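Local coordinates for GTPase activator-like protein (Chaetomium thermophilum, PDB 5HIU) that is the N-terminal part of fungal TSC2, a tuberous sclerosis complex subunit whose full-length form is probably a GTPase activator, at residues 439-442 and 443-446. Numbering follows the deposited sequence.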
loop_
_atom_site.group_PDB
_atom_site.type_symbol
_atom_site.label_atom_id
_atom_site.label_comp_id
_atom_site.label_asym_id
_atom_site.label_seq_id
_atom_site.Cartn_x
_atom_site.Cartn_y
_atom_site.Cartn_z
ATOM N N VAL A 439 24.715 -8.312 36.553
ATOM C CA VAL A 439 24.438 -8.192 37.964
ATOM C C VAL A 439 23.369 -9.181 38.358
ATOM O O VAL A 439 23.533 -9.907 39.327
ATOM C CB VAL A 439 24.039 -6.755 38.354
ATOM C CG1 VAL A 439 23.455 -6.692 39.765
ATOM C CG2 VAL A 439 25.261 -5.865 38.281
ATOM N N HIS A 440 22.288 -9.247 37.608
ATOM C CA HIS A 440 21.168 -10.062 38.050
ATOM C C HIS A 440 21.317 -11.568 37.839
ATOM O O HIS A 440 20.895 -12.341 38.703
ATOM C CB HIS A 440 19.875 -9.496 37.501
ATOM C CG HIS A 440 19.574 -8.156 38.085
ATOM N ND1 HIS A 440 19.542 -6.998 37.337
ATOM C CD2 HIS A 440 19.396 -7.779 39.373
ATOM C CE1 HIS A 440 19.301 -5.974 38.136
ATOM N NE2 HIS A 440 19.207 -6.421 39.376
ATOM N N GLN A 441 21.949 -11.987 36.746
ATOM C CA GLN A 441 22.255 -13.406 36.550
ATOM C C GLN A 441 23.618 -13.829 37.141
ATOM O O GLN A 441 23.698 -14.745 37.963
ATOM C CB GLN A 441 22.227 -13.742 35.077
ATOM C CG GLN A 441 20.877 -13.583 34.415
ATOM C CD GLN A 441 20.749 -14.492 33.210
ATOM O OE1 GLN A 441 21.436 -15.522 33.126
ATOM N NE2 GLN A 441 19.864 -14.133 32.271
ATOM N N GLY A 442 24.693 -13.180 36.715
ATOM C CA GLY A 442 26.028 -13.569 37.176
ATOM C C GLY A 442 26.437 -14.911 36.586
ATOM O O GLY A 442 26.235 -15.132 35.398
ATOM N N PRO A 443 27.004 -15.822 37.408
ATOM C CA PRO A 443 27.465 -17.119 36.872
ATOM C C PRO A 443 26.408 -17.926 36.084
ATOM O O PRO A 443 26.763 -18.661 35.165
ATOM C CB PRO A 443 27.891 -17.884 38.130
ATOM C CG PRO A 443 28.208 -16.832 39.135
ATOM C CD PRO A 443 27.257 -15.707 38.860
ATOM N N GLU A 444 25.135 -17.794 36.455
ATOM C CA GLU A 444 24.027 -18.422 35.727
ATOM C C GLU A 444 23.893 -17.923 34.271
ATOM O O GLU A 444 23.360 -18.629 33.418
ATOM C CB GLU A 444 22.714 -18.213 36.500
ATOM C CG GLU A 444 21.463 -18.110 35.642
ATOM C CD GLU A 444 20.230 -17.731 36.440
ATOM O OE1 GLU A 444 20.098 -18.212 37.589
ATOM O OE2 GLU A 444 19.390 -16.962 35.911
ATOM N N LEU A 445 24.354 -16.702 34.008
ATOM C CA LEU A 445 24.415 -16.148 32.657
ATOM C C LEU A 445 25.621 -16.656 31.888
ATOM O O LEU A 445 26.761 -16.272 32.159
ATOM C CB LEU A 445 24.484 -14.631 32.708
ATOM C CG LEU A 445 24.696 -13.891 31.391
ATOM C CD1 LEU A 445 23.479 -14.049 30.512
ATOM C CD2 LEU A 445 24.978 -12.425 31.672
ATOM N N LEU A 446 25.338 -17.481 30.886
ATOM C CA LEU A 446 26.365 -18.094 30.046
ATOM C C LEU A 446 27.404 -17.070 29.572
ATOM O O LEU A 446 28.610 -17.208 29.812
ATOM C CB LEU A 446 25.704 -18.740 28.820
ATOM C CG LEU A 446 24.560 -19.733 29.025
ATOM C CD1 LEU A 446 24.032 -20.186 27.670
ATOM C CD2 LEU A 446 25.012 -20.923 29.866
#
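Gln441, on the last turn of helix 423-441, folds its side chain over Leu445, so that the side chain meets the backbone again just after it has turned away. With chi1 at -64°, CG lies anti to the carbonyl carbon, and the chain, extended beyond CG, carries the amide across the leucine side chain at about a right angle. The touching is done chiefly by OE1, which sits 3.1 Å from Leu445 CA and 3.2 Å from Leu445 CB, while the aliphatic root packs close as well, Gln441 CB lying 3.4 Å from Leu445 CB. Glu444 comes in beside the same oxygen, its CG 3.6 Å from Gln441 OE1, with the carboxylate plane turned 55° from that of the amide. Next, Gly442 leaves helical geometry with a phi of 70°, a backbone shape that glycine adopts readily, and Pro443 and Glu444 continue in a short 3-10 segment. The glycine carbonyl then receives Leu445 N in a bent 2.8 Å hydrogen bond to Gly442 O, closing a type I/III beta turn with Pro443 and Glu444 at its central positions. Beyond this turn, Pro443 touches Arg448 and Leu445 touches Cys451 of helix 448-459, which places the corner between the last two helices of this all-helical, elongated N-terminal region. Chemically, one backbone bond closes the turn, whereas the glutamine adds van der Waals packing: the N-H is used by Gly442 O, and Gln441 OE1, 3.3 Å from Leu445 N, is badly angled to share it.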